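Local coordinates for protein endoglucanase family 5 (Clostridium acetobutylicum ATCC 824, PDB 6PZ7) that probably cleaves internal glycosidic bonds of cellulose and related plant polysaccharides as a broad-specificity endoglucanase of glycoside hydrolase family 5, at residues G36-T41 with D318-T323; A116-L121 with N171-N176; A246-L251 with V289-K294. All coordinates share one frame; numbering follows the deposited sequence. Where two conformers were deposited one is given.

Contact 1: residues G36-T41 with D318-T323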
ATOM      1  N   GLY A  36     -13.421  -1.643  14.306  1.00 10.38           N
ATOM      2  CA  GLY A  36     -13.238  -2.637  15.323  1.00 11.84           C
ATOM      3  C   GLY A  36     -11.828  -2.806  15.829  1.00 11.05           C
ATOM      4  O   GLY A  36     -11.632  -3.587  16.756  1.00 13.18           O
ATOM      5  N   ASN A  37     -10.844  -2.122  15.278  1.00 10.80           N
ATOM      6  CA  ASN A  37      -9.489  -2.206  15.802  1.00  9.94           C
ATOM      7  C   ASN A  37      -9.337  -1.270  16.991  1.00  9.89           C
ATOM      8  O   ASN A  37      -9.980  -0.226  17.057  1.00 10.74           O
ATOM      9  CB  ASN A  37      -8.459  -1.914  14.715  1.00  9.24           C
ATOM     10  CG  ASN A  37      -8.179  -3.110  13.842  1.00  9.44           C
ATOM     11  OD1 ASN A  37      -7.857  -4.162  14.366  1.00 12.72           O
ATOM     12  ND2 ASN A  37      -8.285  -2.981  12.562  1.00  9.07           N
ATOM     13  N   PRO A  38      -8.484  -1.626  17.942  1.00 10.19           N
ATOM     14  CA  PRO A  38      -8.202  -0.730  19.070  1.00  9.96           C
ATOM     15  C   PRO A  38      -7.385   0.457  18.568  1.00 10.14           C
ATOM     16  O   PRO A  38      -6.741   0.416  17.506  1.00 10.55           O
ATOM     17  CB  PRO A  38      -7.353  -1.622  19.988  1.00 11.82           C
ATOM     18  CG  PRO A  38      -6.650  -2.579  19.052  1.00 11.99           C
ATOM     19  CD  PRO A  38      -7.676  -2.865  17.999  1.00 11.28           C
ATOM     20  N   LYS A  39      -7.381   1.540  19.328  1.00 10.15           N
ATOM     21  CA  LYS A  39      -6.493   2.656  19.009  1.00 10.26           C
ATOM     22  C   LYS A  39      -5.044   2.162  18.984  1.00  9.56           C
ATOM     23  O   LYS A  39      -4.595   1.450  19.888  1.00 11.12           O
ATOM     24  CB  LYS A  39      -6.688   3.766  20.038  1.00 12.08           C
ATOM     25  CG  LYS A  39      -5.892   5.021  19.732  1.00 12.81           C
ATOM     26  CD  LYS A  39      -6.246   6.134  20.693  1.00 15.03           C
ATOM     27  CE  LYS A  39      -5.384   7.365  20.421  1.00 15.69           C
ATOM     28  NZ  LYS A  39      -5.755   8.532  21.301  1.00 19.04           N
ATOM     29  N   THR A  40      -4.308   2.531  17.951  1.00  9.01           N
ATOM     30  CA  THR A  40      -2.943   2.034  17.795  1.00  8.24           C
ATOM     31  C   THR A  40      -2.040   2.588  18.888  1.00  8.27           C
ATOM     32  O   THR A  40      -2.150   3.753  19.266  1.00  9.20           O
ATOM     33  CB  THR A  40      -2.401   2.448  16.437  1.00  7.26           C
ATOM     34  OG1 THR A  40      -3.322   2.073  15.411  1.00  8.38           O
ATOM     35  CG2 THR A  40      -1.061   1.808  16.121  1.00 10.20           C
ATOM     36  N   THR A  41      -1.151   1.739  19.393  1.00  9.64           N
ATOM     37  CA  THR A  41      -0.168   2.122  20.395  1.00  9.25           C
ATOM     38  C   THR A  41       1.250   1.869  19.885  1.00  9.09           C
ATOM     39  O   THR A  41       1.494   1.052  18.981  1.00  9.48           O
ATOM     40  CB  THR A  41      -0.346   1.336  21.694  1.00 10.69           C
ATOM     41  OG1 THR A  41      -0.083  -0.035  21.401  1.00 11.20           O
ATOM     42  CG2 THR A  41      -1.735   1.482  22.267  1.00 13.66           C
ATOM     43  N   ASP A 318      -2.574 -10.192  16.951  1.00  9.20           N
ATOM     44  CA  ASP A 318      -3.674  -9.812  17.828  1.00 10.16           C
ATOM     45  C   ASP A 318      -3.189  -8.561  18.549  1.00  9.75           C
ATOM     46  O   ASP A 318      -2.317  -8.628  19.430  1.00 10.84           O
ATOM     47  CB  ASP A 318      -4.026 -10.940  18.802  1.00 11.70           C
ATOM     48  CG  ASP A 318      -5.155 -10.566  19.754  1.00 13.72           C
ATOM     49  OD1 ASP A 318      -5.387  -9.374  20.047  1.00 14.71           O
ATOM     50  OD2 ASP A 318      -5.782 -11.512  20.322  1.00 16.13           O
ATOM     51  N   ARG A 319      -3.735  -7.405  18.147  1.00  8.68           N
ATOM     52  CA  ARG A 319      -3.256  -6.135  18.670  1.00  9.29           C
ATOM     53  C   ARG A 319      -3.670  -5.928  20.116  1.00 11.69           C
ATOM     54  O   ARG A 319      -3.005  -5.177  20.841  1.00 13.47           O
ATOM     55  CB  ARG A 319      -3.820  -4.998  17.849  1.00  9.55           C
ATOM     56  CG  ARG A 319      -3.399  -5.046  16.400  1.00  8.26           C
ATOM     57  CD  ARG A 319      -3.968  -3.902  15.612  1.00  8.34           C
ATOM     58  NE  ARG A 319      -3.904  -4.147  14.182  1.00  8.45           N
ATOM     59  CZ  ARG A 319      -4.406  -3.327  13.273  1.00  6.50           C
ATOM     60  NH1 ARG A 319      -4.907  -2.157  13.638  1.00  7.86           N
ATOM     61  NH2 ARG A 319      -4.413  -3.692  12.002  1.00  8.17           N
ATOM     62  N   ASN A 320      -4.760  -6.558  20.549  1.00 12.22           N
ATOM     63  CA  ASN A 320      -5.295  -6.323  21.884  1.00 13.66           C
ATOM     64  C   ASN A 320      -4.488  -7.021  22.955  1.00 15.74           C
ATOM     65  O   ASN A 320      -4.452  -6.535  24.100  1.00 19.18           O
ATOM     66  CB  ASN A 320      -6.739  -6.820  21.936  1.00 15.93           C
ATOM     67  CG  ASN A 320      -7.647  -5.988  21.107  1.00 19.12           C
ATOM     68  OD1 ASN A 320      -7.677  -4.775  21.258  1.00 25.26           O
ATOM     69  ND2 ASN A 320      -8.385  -6.620  20.215  1.00 25.87           N
ATOM     70  N   ASN A 321      -3.889  -8.171  22.653  1.00 13.85           N
ATOM     71  CA  ASN A 321      -3.060  -8.878  23.622  1.00 15.74           C
ATOM     72  C   ASN A 321      -1.614  -8.997  23.140  1.00 15.22           C
ATOM     73  O   ASN A 321      -0.832  -9.756  23.737  1.00 16.84           O
ATOM     74  CB  ASN A 321      -3.635 -10.245  23.981  1.00 19.29           C
ATOM     75  CG  ASN A 321      -3.602 -11.200  22.840  1.00 17.25           C
ATOM     76  OD1 ASN A 321      -3.192 -10.861  21.743  1.00 16.62           O
ATOM     77  ND2 ASN A 321      -4.010 -12.437  23.095  1.00 17.29           N
ATOM     78  N   LEU A 322      -1.246  -8.256  22.088  1.00 12.16           N
ATOM     79  CA  LEU A 322       0.110  -8.180  21.598  1.00 11.23           C
ATOM     80  C   LEU A 322       0.700  -9.564  21.315  1.00 14.65           C
ATOM     81  O   LEU A 322       1.824  -9.864  21.717  1.00 16.25           O
ATOM     82  CB  LEU A 322       1.012  -7.373  22.538  1.00 14.90           C
ATOM     83  CG  LEU A 322       0.580  -5.912  22.746  1.00 13.78           C
ATOM     84  CD1 LEU A 322       1.462  -5.242  23.798  1.00 17.96           C
ATOM     85  CD2 LEU A 322       0.628  -5.108  21.450  1.00 14.88           C
ATOM     86  N   THR A 323      -0.062 -10.420  20.607  1.00 11.47           N
ATOM     87  CA  THR A 323       0.320 -11.811  20.356  1.00 13.21           C
ATOM     88  C   THR A 323       0.273 -12.095  18.860  1.00 10.00           C
ATOM     89  O   THR A 323      -0.741 -11.826  18.210  1.00 10.83           O
ATOM     90  CB  THR A 323      -0.658 -12.753  21.073  1.00 12.25           C
ATOM     91  OG1 THR A 323      -0.638 -12.548  22.493  1.00 16.14           O
ATOM     92  CG2 THR A 323      -0.373 -14.231  20.761  1.00 14.54           C
TER
HETATM   93  O   HOH W   1     -10.067  -5.813  17.887  1.00 28.86           O
HETATM   94  O   HOH W   2     -10.621  -4.124  19.864  1.00 36.73           O
HETATM   95  O   HOH W   3      -4.636  -0.471  15.952  1.00  9.35           O

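Contact 2: residues A116-L121 with N171-N176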
ATOM      1  N   ALA A 116     -12.098  18.555 -11.262  1.00 11.13           N
ATOM      2  CA  ALA A 116     -12.451  18.774  -9.872  1.00 11.11           C
ATOM      3  C   ALA A 116     -11.630  17.893  -8.944  1.00 10.25           C
ATOM      4  O   ALA A 116     -11.184  18.324  -7.864  1.00 11.66           O
ATOM      5  CB  ALA A 116     -13.940  18.514  -9.640  1.00 14.46           C
ATOM      6  N   SER A 117     -11.392  16.645  -9.335  1.00  9.34           N
ATOM      7  CA  SER A 117     -10.555  15.748  -8.549  1.00  9.97           C
ATOM      8  C   SER A 117      -9.109  16.225  -8.506  1.00  9.23           C
ATOM      9  O   SER A 117      -8.466  16.176  -7.445  1.00  9.86           O
ATOM     10  CB  SER A 117     -10.590  14.313  -9.093  1.00 10.03           C
ATOM     11  OG  SER A 117     -11.826  13.660  -8.830  1.00 11.90           O
ATOM     12  N   THR A 118      -8.584  16.720  -9.624  1.00 10.10           N
ATOM     13  CA  THR A 118      -7.229  17.255  -9.665  1.00  9.79           C
ATOM     14  C   THR A 118      -7.080  18.435  -8.721  1.00 10.61           C
ATOM     15  O   THR A 118      -6.085  18.558  -7.971  1.00  9.93           O
ATOM     16  CB  THR A 118      -6.885  17.669 -11.089  1.00 11.97           C
ATOM     17  OG1 THR A 118      -6.843  16.489 -11.904  1.00 13.15           O
ATOM     18  CG2 THR A 118      -5.546  18.419 -11.188  1.00 12.94           C
ATOM     19  N   ASP A 119      -8.061  19.313  -8.725  1.00  9.55           N
ATOM     20  CA  ASP A 119      -8.002  20.471  -7.851  1.00 11.53           C
ATOM     21  C   ASP A 119      -7.997  20.028  -6.396  1.00  9.93           C
ATOM     22  O   ASP A 119      -7.204  20.517  -5.586  1.00  9.82           O
ATOM     23  CB  ASP A 119      -9.184  21.393  -8.145  1.00 11.60           C
ATOM     24  CG  ASP A 119      -9.200  22.569  -7.231  1.00 13.12           C
ATOM     25  OD1 ASP A 119      -8.323  23.438  -7.395  1.00 15.97           O
ATOM     26  OD2 ASP A 119     -10.044  22.598  -6.339  1.00 15.92           O
ATOM     27  N   GLU A 120      -8.901  19.139  -6.012  1.00  9.78           N
ATOM     28  CA  GLU A 120      -8.959  18.714  -4.617  1.00  9.73           C
ATOM     29  C   GLU A 120      -7.682  17.966  -4.228  1.00  8.63           C
ATOM     30  O   GLU A 120      -7.165  18.140  -3.120  1.00  8.63           O
ATOM     31  CB  GLU A 120     -10.223  17.882  -4.351  1.00  9.58           C
ATOM     32  CG  GLU A 120     -10.346  17.618  -2.877  1.00  9.33           C
ATOM     33  CD  GLU A 120     -11.676  17.012  -2.426  1.00 10.59           C
ATOM     34  OE1 GLU A 120     -12.613  16.895  -3.239  1.00 10.80           O
ATOM     35  OE2 GLU A 120     -11.729  16.653  -1.203  1.00 11.00           O
ATOM     36  N   LEU A 121      -7.144  17.131  -5.114  1.00  8.48           N
ATOM     37  CA  LEU A 121      -5.913  16.417  -4.823  1.00  8.89           C
ATOM     38  C   LEU A 121      -4.787  17.379  -4.567  1.00  8.40           C
ATOM     39  O   LEU A 121      -3.970  17.147  -3.672  1.00  9.49           O
ATOM     40  CB  LEU A 121      -5.549  15.562  -6.027  1.00 11.57           C
ATOM     41  CG  LEU A 121      -6.015  14.128  -6.044  1.00 16.97           C
ATOM     42  CD1 LEU A 121      -5.683  13.500  -7.408  1.00 18.25           C
ATOM     43  CD2 LEU A 121      -5.392  13.314  -4.875  1.00 10.54           C
ATOM     44  N   ASN A 171      -1.577  11.039 -10.546  1.00  7.29           N
ATOM     45  CA  ASN A 171      -0.280  10.770  -9.944  1.00  7.08           C
ATOM     46  C   ASN A 171       0.676  11.929 -10.193  1.00  7.29           C
ATOM     47  O   ASN A 171       1.462  12.294  -9.308  1.00  7.78           O
ATOM     48  CB  ASN A 171       0.299   9.459 -10.492  1.00  7.74           C
ATOM     49  CG  ASN A 171      -0.309   8.218  -9.849  1.00  7.04           C
ATOM     50  OD1 ASN A 171      -0.715   8.253  -8.674  1.00  7.22           O
ATOM     51  ND2 ASN A 171      -0.311   7.104 -10.574  1.00  7.11           N
ATOM     52  N   LEU A 172       0.655  12.485 -11.404  1.00  8.27           N
ATOM     53  CA  LEU A 172       1.505  13.629 -11.722  1.00  9.77           C
ATOM     54  C   LEU A 172       1.168  14.828 -10.848  1.00  8.28           C
ATOM     55  O   LEU A 172       2.070  15.474 -10.308  1.00  9.07           O
ATOM     56  CB  LEU A 172       1.346  14.010 -13.195  1.00 10.37           C
ATOM     57  CG  LEU A 172       2.113  15.246 -13.642  1.00 11.44           C
ATOM     58  CD1 LEU A 172       3.556  15.092 -13.406  1.00 13.76           C
ATOM     59  CD2 LEU A 172       1.814  15.545 -15.118  1.00 14.70           C
ATOM     60  N   THR A 173      -0.126  15.124 -10.700  1.00  8.92           N
ATOM     61  CA  THR A 173      -0.565  16.218  -9.853  1.00  9.53           C
ATOM     62  C   THR A 173      -0.048  16.016  -8.437  1.00  8.35           C
ATOM     63  O   THR A 173       0.469  16.947  -7.803  1.00  8.81           O
ATOM     64  CB  THR A 173      -2.097  16.273  -9.830  1.00  9.10           C
ATOM     65  OG1 THR A 173      -2.610  16.584 -11.134  1.00 11.43           O
ATOM     66  CG2 THR A 173      -2.588  17.325  -8.851  1.00 11.60           C
ATOM     67  N   ALA A 174      -0.226  14.813  -7.897  1.00  7.89           N
ATOM     68  CA  ALA A 174       0.227  14.550  -6.523  1.00  7.54           C
ATOM     69  C   ALA A 174       1.741  14.690  -6.377  1.00  7.92           C
ATOM     70  O   ALA A 174       2.221  15.310  -5.429  1.00  7.80           O
ATOM     71  CB  ALA A 174      -0.262  13.186  -6.092  1.00  7.83           C
ATOM     72  N   VAL A 175       2.518  14.128  -7.300  1.00  7.35           N
ATOM     73  CA  VAL A 175       3.974  14.252  -7.231  1.00  8.80           C
ATOM     74  C   VAL A 175       4.392  15.714  -7.304  1.00  7.98           C
ATOM     75  O   VAL A 175       5.232  16.179  -6.522  1.00  8.90           O
ATOM     76  CB  VAL A 175       4.668  13.414  -8.326  1.00  8.15           C
ATOM     77  CG1 VAL A 175       6.123  13.804  -8.460  1.00  9.45           C
ATOM     78  CG2 VAL A 175       4.530  11.913  -8.016  1.00  8.71           C
ATOM     79  N   ASN A 176       3.834  16.473  -8.259  1.00  8.93           N
ATOM     80  CA  ASN A 176       4.224  17.874  -8.377  1.00  9.76           C
ATOM     81  C   ASN A 176       3.861  18.657  -7.111  1.00  9.12           C
ATOM     82  O   ASN A 176       4.617  19.520  -6.652  1.00  9.50           O
ATOM     83  CB  ASN A 176       3.557  18.520  -9.591  1.00 10.58           C
ATOM     84  CG  ASN A 176       4.237  18.168 -10.912  1.00 10.98           C
ATOM     85  OD1 ASN A 176       5.377  17.759 -10.944  1.00 13.28           O
ATOM     86  ND2 ASN A 176       3.511  18.359 -12.003  1.00 13.71           N
TER

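Contact 3: residues A246-L251 with V289-K294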
ATOM      1  N   ALA A 246       2.799 -20.687 -11.220  1.00  8.87           N
ATOM      2  CA  ALA A 246       1.868 -19.591 -11.502  1.00  9.72           C
ATOM      3  C   ALA A 246       2.316 -18.315 -10.802  1.00 10.12           C
ATOM      4  O   ALA A 246       2.291 -17.210 -11.379  1.00  9.77           O
ATOM      5  CB  ALA A 246       0.460 -19.975 -11.045  1.00 10.41           C
ATOM      6  N   LEU A 247       2.721 -18.419  -9.532  1.00  9.47           N
ATOM      7  CA  LEU A 247       3.131 -17.230  -8.804  1.00  9.48           C
ATOM      8  C   LEU A 247       4.430 -16.669  -9.351  1.00  8.63           C
ATOM      9  O   LEU A 247       4.576 -15.450  -9.498  1.00  9.38           O
ATOM     10  CB  LEU A 247       3.231 -17.558  -7.310  1.00  9.16           C
ATOM     11  CG  LEU A 247       3.647 -16.391  -6.414  1.00  8.95           C
ATOM     12  CD1 LEU A 247       2.827 -15.168  -6.590  1.00 13.92           C
ATOM     13  CD2 LEU A 247       3.634 -16.842  -4.970  1.00 12.39           C
ATOM     14  N   ASP A 248       5.385 -17.524  -9.663  1.00  9.35           N
ATOM     15  CA  ASP A 248       6.616 -17.055 -10.292  1.00 10.03           C
ATOM     16  C   ASP A 248       6.330 -16.354 -11.611  1.00 11.93           C
ATOM     17  O   ASP A 248       6.966 -15.331 -11.936  1.00 10.96           O
ATOM     18  CB  ASP A 248       7.593 -18.214 -10.519  1.00 12.00           C
ATOM     19  CG  ASP A 248       8.886 -17.743 -11.075  1.00 12.80           C
ATOM     20  OD1 ASP A 248       9.594 -17.021 -10.355  1.00 13.79           O
ATOM     21  OD2 ASP A 248       9.205 -18.122 -12.243  1.00 16.36           O
ATOM     22  N   GLY A 249       5.385 -16.871 -12.397  1.00  9.83           N
ATOM     23  CA  GLY A 249       5.011 -16.200 -13.636  1.00 11.30           C
ATOM     24  C   GLY A 249       4.487 -14.791 -13.389  1.00 10.87           C
ATOM     25  O   GLY A 249       4.811 -13.850 -14.133  1.00 10.98           O
ATOM     26  N   GLN A 250       3.662 -14.610 -12.357  1.00 10.12           N
ATOM     27  CA  GLN A 250       3.123 -13.288 -12.062  1.00  9.35           C
ATOM     28  C   GLN A 250       4.224 -12.341 -11.611  1.00  9.75           C
ATOM     29  O   GLN A 250       4.286 -11.183 -12.058  1.00 10.08           O
ATOM     30  CB  GLN A 250       2.038 -13.419 -10.996  1.00  9.95           C
ATOM     31  CG  GLN A 250       0.763 -14.112 -11.463  1.00 11.36           C
ATOM     32  CD  GLN A 250      -0.108 -14.508 -10.322  1.00 13.90           C
ATOM     33  OE1 GLN A 250       0.364 -15.003  -9.296  1.00 14.14           O
ATOM     34  NE2 GLN A 250      -1.395 -14.297 -10.473  1.00 20.00           N
ATOM     35  N   LEU A 251       5.122 -12.805 -10.752  1.00  8.89           N
ATOM     36  CA  LEU A 251       6.226 -11.969 -10.297  1.00  9.79           C
ATOM     37  C   LEU A 251       7.187 -11.665 -11.430  1.00 10.31           C
ATOM     38  O   LEU A 251       7.696 -10.546 -11.534  1.00 10.77           O
ATOM     39  CB  LEU A 251       6.919 -12.609  -9.091  1.00  9.44           C
ATOM     40  CG  LEU A 251       6.081 -12.707  -7.819  1.00  9.34           C
ATOM     41  CD1 LEU A 251       6.762 -13.625  -6.827  1.00  9.51           C
ATOM     42  CD2 LEU A 251       5.886 -11.332  -7.214  1.00  9.90           C
ATOM     43  N   VAL A 289       7.595 -14.137  -0.813  1.00  8.42           N
ATOM     44  CA  VAL A 289       8.580 -13.163  -0.368  1.00  8.17           C
ATOM     45  C   VAL A 289       9.954 -13.482  -0.950  1.00 10.14           C
ATOM     46  O   VAL A 289      10.668 -12.573  -1.397  1.00  9.63           O
ATOM     47  CB  VAL A 289       8.589 -13.049   1.171  1.00  9.35           C
ATOM     48  CG1 VAL A 289       9.736 -12.180   1.641  1.00 12.90           C
ATOM     49  CG2 VAL A 289       7.259 -12.572   1.687  1.00  9.42           C
ATOM     50  N   SER A 290      10.359 -14.763  -0.961  1.00  9.38           N
ATOM     51  CA  SER A 290      11.703 -15.083  -1.438  0.53  9.65           C
ATOM     52  C   SER A 290      11.817 -14.880  -2.944  1.00 10.04           C
ATOM     53  O   SER A 290      12.822 -14.337  -3.420  1.00 10.68           O
ATOM     54  CB  SER A 290      12.087 -16.499  -1.034  0.53 13.25           C
ATOM     55  OG  SER A 290      11.242 -17.458  -1.627  0.53 12.30           O
ATOM     56  N   ASP A 291      10.815 -15.280  -3.703  1.00 10.07           N
ATOM     57  CA  ASP A 291      10.876 -15.079  -5.155  1.00 11.27           C
ATOM     58  C   ASP A 291      10.786 -13.598  -5.506  1.00 11.49           C
ATOM     59  O   ASP A 291      11.509 -13.104  -6.388  1.00 11.07           O
ATOM     60  CB  ASP A 291       9.757 -15.871  -5.829  1.00 11.09           C
ATOM     61  CG  ASP A 291       9.986 -16.089  -7.301  1.00 12.59           C
ATOM     62  OD1 ASP A 291      11.142 -15.984  -7.766  1.00 18.39           O
ATOM     63  OD2 ASP A 291       9.009 -16.372  -8.004  1.00 12.99           O
ATOM     64  N   ALA A 292       9.924 -12.853  -4.816  1.00  9.02           N
ATOM     65  CA  ALA A 292       9.871 -11.412  -5.037  1.00  9.19           C
ATOM     66  C   ALA A 292      11.224 -10.763  -4.778  1.00  9.64           C
ATOM     67  O   ALA A 292      11.693  -9.953  -5.585  1.00 10.59           O
ATOM     68  CB  ALA A 292       8.765 -10.794  -4.172  1.00  9.51           C
ATOM     69  N   ARG A 293      11.882 -11.147  -3.688  1.00 10.36           N
ATOM     70  CA  ARG A 293      13.170 -10.550  -3.350  0.56 10.46           C
ATOM     71  C   ARG A 293      14.224 -10.885  -4.400  1.00 11.93           C
ATOM     72  O   ARG A 293      15.063 -10.032  -4.733  1.00 12.85           O
ATOM     73  CB  ARG A 293      13.640 -11.007  -1.967  0.56 12.53           C
ATOM     74  CG  ARG A 293      15.080 -10.583  -1.595  0.56 15.92           C
ATOM     75  CD  ARG A 293      15.188  -9.219  -0.881  0.56 21.90           C
ATOM     76  NE  ARG A 293      14.882  -8.068  -1.731  0.56 19.37           N
ATOM     77  CZ  ARG A 293      13.907  -7.180  -1.501  0.56 11.40           C
ATOM     78  NH1 ARG A 293      13.129  -7.296  -0.433  0.56 10.24           N
ATOM     79  NH2 ARG A 293      13.742  -6.189  -2.355  0.56 11.60           N
ATOM     80  N   LYS A 294      14.197 -12.105  -4.942  1.00 11.54           N
ATOM     81  CA  LYS A 294      15.143 -12.433  -5.992  1.00 12.94           C
ATOM     82  C   LYS A 294      14.961 -11.537  -7.203  1.00 14.31           C
ATOM     83  O   LYS A 294      15.923 -11.302  -7.949  1.00 15.17           O
ATOM     84  CB  LYS A 294      14.954 -13.889  -6.382  1.00 14.56           C
ATOM     85  CG  LYS A 294      15.550 -14.867  -5.381  1.00 22.88           C
ATOM     86  CD  LYS A 294      15.298 -16.318  -5.779  1.00 28.96           C
ATOM     87  CE  LYS A 294      15.848 -17.267  -4.715  1.00 34.12           C
ATOM     88  NZ  LYS A 294      15.478 -18.679  -4.997  1.00 38.87           N
TER

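Contact 1: residues G36-T41 with D318-T323
N37 lays its amide flat over one face of the R319 guanidinium: the planes differ by 10°, and N37 CG stands 3.4 Å from R319 NH1. R319, extended from CG to NE, carries its charge inward from the turn 318-323 to this buried stack. N37 ND2 binds N24 O and N304 O, while R319 bonds T25 OG1 through NH1 and G23 O through NH2, fixing both flat groups. At the guanidinium edge a water accepts from R319 NH1 at 2.9 Å and donates to P38 O and T40 OG1, giving a buried N-H an acceptor and linking it to the other loop. P38, rigid and compact, sets CG 3.9 Å from R319 CB and 3.3 Å from N320 OD1. Toward solvent the fit is looser: N320 is exposed, and a second water, 3.0 Å from N320 ND2, donates to G36 O. D318 OD1 accepts from N320 N, an Asx turn, and from N321 N, tying down the turn. The loop before helix 42-51 and a small hairpin with a G1 beta bulge, which follow the first and last strands, meet at the C-terminal end of the (beta/alpha)8 barrel, which carries the active site in this fold.

Contact 2: residues A116-L121 with N171-N176
The backbone bond from L121 N to S117 O, 2.8 Å long, keeps the helical turn that presents T118 and L121 of helix 111-132 to T173 of helix 161-180. These are the helices following the third and fourth strands of the TIM barrel, neighbours in its outer layer. The contact is light and centres on T173, which meets T118 and L121. The two threonine side chains pass obliquely. In both, chi1 is near -65°: the hydroxyl lies beside the backbone N and the methyl is anti to it. That rotation lets each hydroxyl bond a carbonyl one turn back in its own helix, T118 OG1 to E114 O and T173 OG1 to K169 O. Threonine therefore suits the position, since the polar branch is satisfied within the helix and the methyl remains for packing against the neighbour. T118 CG2 touches T173 OG1 at 3.5 Å and T173 CG2 at 3.9 Å. L121, apolar and buried as befits a residue pointing toward the other helix, comes within 4.5 Å of T173 CG2 by its CB. F170 fills in beside it, touching S117, T118 and L121, while the small A174 allows the backbones to approach, L121 CA and A174 CA being 6.6 Å apart, and packs on W125. T173 CG2 also approaches the backbone of the first helix, 3.8 Å from T118 O.

Contact 3: residues A246-L251 with V289-K294
With chi1 of -176° in D248 and -162° in D291, each carboxylate swings out anti to its own backbone N, and the two acids meet across the groove between helices 241-259 and 278-294. D248 OD1 comes to 2.5 Å from D291 OD2. The side chains run at about a right angle, yet the carboxylate planes are nearly coplanar, so oxygen faces oxygen rather than one group lying over the other. Two acids so close would be expected to raise each other's affinity for a proton, and one of them probably carries one. Their negative charge has a counterweight just past the second segment: K295 forms salt bridges with D248 OD1 and D291 OD1, joining the two helices through a shared cation. Aspartate suits both places because each short side chain brings a carboxylate oxygen to the same lysine.

Beside the acids L251 supplies the apolar part. It points toward helix 278-294 and packs CD2 4.2 Å from A292 CB, while its other methyl, CD1, lies 3.7 Å from D291 OD2 and 3.8 Å from A292 N. The small alanine lets the leucine come close to the backbone, and L251 CA and A292 CA are 6.4 Å apart. L251 also touches I267 of strand 265-270, and A292 touches T299 of strand 298-303, so this layer continues into the barrel wall. The two helical segments run in broadly the same direction, 10.1 Å apart at closest approach and crossing at -31°. Such a buried, same-direction pairing of consecutive outer helices, each the helix of a beta-alpha-beta crossover between adjacent parallel strands, belongs to the helical shell of the (beta/alpha)8 barrel.

Overall arrangement
From the N terminus, the chain leaves strand 19-22 and enters segment 36-41, whose partner 318-323 comes only after the eighth barrel strand. Contact 1 therefore closes a loop of 276 residues around nearly the whole barrel. Contacts 2 and 3 are nested inside it, in series: contact 2 closes a loop of 49 residues through strand 139-142, and contact 3 one of 37 residues through strand 265-270. The last two lie on opposite sides of the chain's centre, about 33 Å apart between centres, and no two contacts touch. Contacts 2 and 3 bind sequential helices of the outer shell, whereas contact 1 joins loops from the two ends of the barrel's strand order.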